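Local coordinates for anophensin (Anopheles stephensi, PDB 6XMB), which inhibits activation of the host kallikrein-kinin system, interacts with factor XII and high molecular weight kininogen, and weakly inhibits the alternative complement pathway, at the interface of chains A and B. Numbering follows the deposited sequence. Chains: chain A/B, Anophensin.

Contact 1: the interface of chains A and B. Residues chain A 29, 32-33, 37; chain B 19, 22-23.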
ATOM      1  N   LEU A  29       4.093   2.033   3.573  1.00 36.29           N
ATOM      2  CA  LEU A  29       3.054   2.074   4.598  1.00 37.33           C
ATOM      3  C   LEU A  29       3.636   2.413   5.946  1.00 38.45           C
ATOM      4  O   LEU A  29       3.031   3.157   6.726  1.00 37.24           O
ATOM      5  CB  LEU A  29       2.348   0.732   4.690  1.00 38.38           C
ATOM      6  CG  LEU A  29       1.179   0.537   3.754  1.00 42.77           C
ATOM      7  CD1 LEU A  29       0.603  -0.869   3.941  1.00 43.94           C
ATOM      8  CD2 LEU A  29       0.159   1.607   4.054  1.00 41.15           C
ATOM      9  N   ALA A  32       4.430   6.022   6.199  1.00 35.36           N
ATOM     10  CA  ALA A  32       3.214   6.827   6.303  1.00 33.99           C
ATOM     11  C   ALA A  32       2.630   6.743   7.701  1.00 36.48           C
ATOM     12  O   ALA A  32       2.198   7.757   8.257  1.00 34.73           O
ATOM     13  CB  ALA A  32       2.180   6.374   5.258  1.00 33.72           C
ATOM     14  N   LYS A  33       2.646   5.549   8.304  1.00 33.70           N
ATOM     15  CA  LYS A  33       2.115   5.394   9.656  1.00 38.57           C
ATOM     16  C   LYS A  33       2.942   6.172  10.666  1.00 39.96           C
ATOM     17  O   LYS A  33       2.394   6.850  11.542  1.00 41.26           O
ATOM     18  CB  LYS A  33       2.059   3.922  10.057  1.00 42.18           C
ATOM     19  CG  LYS A  33       1.624   3.752  11.505  1.00 46.57           C
ATOM     20  CD  LYS A  33       1.878   2.343  12.057  1.00 51.45           C
ATOM     21  CE  LYS A  33       0.984   1.319  11.373  1.00 52.33           C
ATOM     22  NZ  LYS A  33       0.217   0.413  12.309  1.00 59.47           N
ATOM     23  N   GLN A  37       2.242   9.341  13.379  1.00 41.54           N
ATOM     24  CA  GLN A  37       2.595   9.336  14.801  1.00 42.25           C
ATOM     25  C   GLN A  37       3.473  10.527  15.184  1.00 43.02           C
ATOM     26  O   GLN A  37       3.266  11.159  16.231  1.00 44.24           O
ATOM     27  CB  GLN A  37       3.294   8.023  15.158  1.00 44.91           C
ATOM     28  CG  GLN A  37       2.402   6.797  14.997  1.00 49.59           C
ATOM     29  CD  GLN A  37       3.104   5.475  15.337  1.00 52.03           C
ATOM     30  OE1 GLN A  37       4.264   5.454  15.740  1.00 55.51           O
ATOM     31  NE2 GLN A  37       2.382   4.373  15.182  1.00 51.41           N
TER
ATOM     32  N   ASP B  19      -4.430   4.033  13.090  1.00 45.08           N
ATOM     33  CA  ASP B  19      -3.498   2.917  13.184  1.00 48.35           C
ATOM     34  C   ASP B  19      -4.087   1.665  12.538  1.00 46.21           C
ATOM     35  O   ASP B  19      -3.483   1.062  11.639  1.00 44.00           O
ATOM     36  CB  ASP B  19      -3.151   2.680  14.657  1.00 52.66           C
ATOM     37  CG  ASP B  19      -1.714   2.304  14.850  1.00 59.43           C
ATOM     38  OD1 ASP B  19      -0.993   2.305  13.830  1.00 59.52           O
ATOM     39  OD2 ASP B  19      -1.304   1.992  15.998  1.00 64.71           O
ATOM     40  N   PHE B  22      -4.090   1.604   8.940  1.00 44.21           N
ATOM     41  CA  PHE B  22      -2.817   1.204   8.369  1.00 45.34           C
ATOM     42  C   PHE B  22      -2.653  -0.304   8.409  1.00 48.27           C
ATOM     43  O   PHE B  22      -2.041  -0.883   7.514  1.00 46.56           O
ATOM     44  CB  PHE B  22      -1.678   1.898   9.121  1.00 47.64           C
ATOM     45  CG  PHE B  22      -1.472   3.325   8.707  1.00 43.36           C
ATOM     46  CD1 PHE B  22      -1.043   3.633   7.421  1.00 38.80           C
ATOM     47  CD2 PHE B  22      -1.710   4.353   9.586  1.00 43.60           C
ATOM     48  CE1 PHE B  22      -0.860   4.961   7.033  1.00 36.57           C
ATOM     49  CE2 PHE B  22      -1.517   5.659   9.211  1.00 39.91           C
ATOM     50  CZ  PHE B  22      -1.107   5.963   7.930  1.00 35.46           C
ATOM     51  N   THR B  23      -3.192  -0.945   9.442  1.00 40.15           N
ATOM     52  CA  THR B  23      -3.163  -2.395   9.529  1.00 43.67           C
ATOM     53  C   THR B  23      -4.079  -3.032   8.469  1.00 43.27           C
ATOM     54  O   THR B  23      -3.709  -4.033   7.848  1.00 42.62           O
ATOM     55  CB  THR B  23      -3.536  -2.795  10.955  1.00 46.87           C
ATOM     56  OG1 THR B  23      -2.445  -2.473  11.834  1.00 49.71           O
ATOM     57  CG2 THR B  23      -3.817  -4.253  11.058  1.00 48.00           C
TER

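Contact 2: the interface of chains A and B. Residues chain A 5, 7-8, 11; chain B 48-49.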
ATOM      1  N   ARG A   5      18.283 -25.818 -13.225  1.00 61.47           N
ATOM      2  CA  ARG A   5      18.220 -25.310 -14.577  1.00 57.33           C
ATOM      3  C   ARG A   5      18.408 -23.802 -14.557  1.00 54.01           C
ATOM      4  O   ARG A   5      17.917 -23.110 -13.661  1.00 52.07           O
ATOM      5  CB  ARG A   5      16.889 -25.690 -15.235  1.00 57.65           C
ATOM      6  CG  ARG A   5      16.671 -27.201 -15.381  1.00 60.51           C
ATOM      7  CD  ARG A   5      15.188 -27.519 -15.278  1.00 62.57           C
ATOM      8  NE  ARG A   5      14.889 -28.918 -14.970  1.00 67.36           N
ATOM      9  CZ  ARG A   5      13.970 -29.643 -15.612  1.00 67.41           C
ATOM     10  NH1 ARG A   5      13.263 -29.108 -16.602  1.00 62.51           N
ATOM     11  NH2 ARG A   5      13.748 -30.901 -15.256  1.00 69.01           N
ATOM     12  N   HIS A   7      17.078 -21.679 -16.505  1.00 56.80           N
ATOM     13  CA  HIS A   7      15.842 -20.947 -16.679  1.00 52.73           C
ATOM     14  C   HIS A   7      14.975 -20.935 -15.428  1.00 52.50           C
ATOM     15  O   HIS A   7      14.165 -20.016 -15.263  1.00 48.43           O
ATOM     16  CB  HIS A   7      15.070 -21.490 -17.874  1.00 52.31           C
ATOM     17  CG  HIS A   7      14.699 -22.936 -17.776  1.00 53.89           C
ATOM     18  ND1 HIS A   7      14.994 -23.840 -18.774  1.00 54.72           N
ATOM     19  CD2 HIS A   7      14.016 -23.628 -16.832  1.00 54.82           C
ATOM     20  CE1 HIS A   7      14.523 -25.030 -18.443  1.00 59.24           C
ATOM     21  NE2 HIS A   7      13.925 -24.930 -17.268  1.00 58.36           N
ATOM     22  N   VAL A   8      15.137 -21.903 -14.534  1.00 50.09           N
ATOM     23  CA  VAL A   8      14.477 -21.788 -13.243  1.00 50.20           C
ATOM     24  C   VAL A   8      15.030 -20.592 -12.470  1.00 51.07           C
ATOM     25  O   VAL A   8      14.279 -19.842 -11.837  1.00 46.98           O
ATOM     26  CB  VAL A   8      14.626 -23.094 -12.450  1.00 54.91           C
ATOM     27  CG1 VAL A   8      14.107 -22.902 -11.036  1.00 55.65           C
ATOM     28  CG2 VAL A   8      13.888 -24.229 -13.145  1.00 55.09           C
ATOM     29  N   LEU A  11      13.540 -17.403 -13.967  1.00 47.09           N
ATOM     30  CA  LEU A  11      12.159 -17.235 -13.543  1.00 44.79           C
ATOM     31  C   LEU A  11      12.088 -16.726 -12.112  1.00 47.99           C
ATOM     32  O   LEU A  11      11.308 -15.812 -11.812  1.00 43.20           O
ATOM     33  CB  LEU A  11      11.421 -18.554 -13.676  1.00 47.27           C
ATOM     34  CG  LEU A  11       9.910 -18.508 -13.520  1.00 47.70           C
ATOM     35  CD1 LEU A  11       9.271 -17.537 -14.502  1.00 39.48           C
ATOM     36  CD2 LEU A  11       9.376 -19.909 -13.709  1.00 47.40           C
TER
ATOM     37  N   ALA B  48       7.577 -24.393 -15.611  1.00 55.69           N
ATOM     38  CA  ALA B  48       8.981 -24.319 -15.982  1.00 57.67           C
ATOM     39  C   ALA B  48       9.715 -25.636 -15.746  1.00 63.38           C
ATOM     40  O   ALA B  48      10.599 -25.992 -16.531  1.00 64.43           O
ATOM     41  CB  ALA B  48       9.666 -23.196 -15.211  1.00 56.25           C
ATOM     42  N   MET B  49       9.370 -26.370 -14.686  1.00 59.80           N
ATOM     43  CA  MET B  49      10.063 -27.618 -14.408  1.00 66.08           C
ATOM     44  C   MET B  49       9.660 -28.725 -15.377  1.00 67.06           C
ATOM     45  O   MET B  49      10.299 -29.782 -15.397  1.00 70.54           O
ATOM     46  CB  MET B  49       9.809 -28.061 -12.960  1.00 68.36           C
ATOM     47  CG  MET B  49      10.443 -27.167 -11.881  1.00 68.47           C
ATOM     48  SD  MET B  49      12.261 -27.140 -11.887  1.00 78.45           S
ATOM     49  CE  MET B  49      12.669 -28.884 -11.961  1.00 75.65           C
TER

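Contact 1: the interface of chains A and B
One face of the B:Phe22 ring lies against A:Lys33. The CA of A:Lys33 stands 3.6 Å above the ring plane, shifted toward the rim, in a CH-pi contact. The CB of A:Lys33 lies over the same face, nearer CG and CD2. The CE1 rim atom of B:Phe22 meets the methyl CB of A:Ala32 at 3.8 Å. The neighbouring rim atom CD1 faces the branch CD2 of A:Leu29, more loosely, at 4.1 Å. The ring and the lysine chain run past each other in opposite directions, so the far end of the lysine reaches the root of the phenylalanine. There CE of A:Lys33 packs on CB of B:Phe22 at 3.5 Å.

In A:Lys33, CG is anti to the backbone N (chi1 175°). The chain then bends at chi3 (-68°) and chi4, which carries the ammonium to B:Asp19. NZ of A:Lys33 donates a hydrogen bond, also a salt bridge, to the carboxylate oxygen OD1 of B:Asp19 at 2.7 Å. It comes from above the carboxylate plane, 41° out of it. The same OD1 lies close to CD and CE of the lysine. The amide of A:Gln37 stands nearby, nearly perpendicular to the carboxylate, with NE2 4.2 Å from OD1 of B:Asp19.

The site is a helix-helix packing contact with a polar margin. It lies in the second half of helix 6-49 of chain A, against the first half of helix 5-49 of chain B. The two helices run antiparallel. The deposited dimer is two-fold symmetric, so a twin contact exists with the chains exchanged. This dimer may not be the biological form.

Contact 2: the interface of chains A and B
B:Met49 meets A:Arg5 and A:Val8 through a folded thioether chain. Its CG is anti to the carbonyl carbon, and the chain bends at chi2 (-65°) and again at chi3 (-48°). These turns lift SD and CE toward chain A. In A:Val8, CG2 is anti to the carbonyl carbon and CG1 anti to the backbone N (chi1 172°), which points CG2 at the sulfur. The separation of A:Val8 CG2 and B:Met49 SD is 3.6 Å, and the two side chains cross at about a right angle.

The terminal methyl CE of B:Met49 lies over one face of the A:Arg5 guanidinium. It stands 3.5 Å above the plane, displaced toward the rim on the NE side. The backbone O of B:Met49 stands over the same side of the guanidinium, beyond its NH1 and NH2 end, 3.3 Å from NH1 of A:Arg5. This is a polar approach and is not counted as a hydrogen bond. NE2 of A:His7 likewise stops 3.6 Å from the carbonyl O of B:Ala48. Within chain A, CB of A:Arg5 lies 3.7 Å above one face of the A:His7 imidazole, offset toward the rim, which may help set that ring. Beside the methionine, CD2 of A:Leu11 packs on the methyl CB of B:Ala48 at 3.6 Å. The patch is therefore held mainly by apolar packing. The carbonyl O of B:Met49, at the end of its helix, may still attract the guanidinium.

A:Arg5 belongs to the loop just before helix 6-49, and A:His7, A:Val8 and A:Leu11 lie in the first turns of that helix. B:Ala48 and B:Met49 form the last residues of helix 5-49. The start of one long helix thus packs against the end of its partner, as antiparallel helices do.

Contact 1 and contact 2 have C-alpha centres about 38 Å apart. They share no residue, but both use the long first helix of each chain, 6-49 in A and 5-49 in B. Contact 1 pairs the second half of the A helix with the first half of the B helix. Contact 2 pairs the A helix start with the B helix end. This places the two helices antiparallel, and the two contacts together span much of the helix pair. The two-fold symmetry repeats each contact with the chains exchanged. The assembly is the deposited one and may not be the biological form.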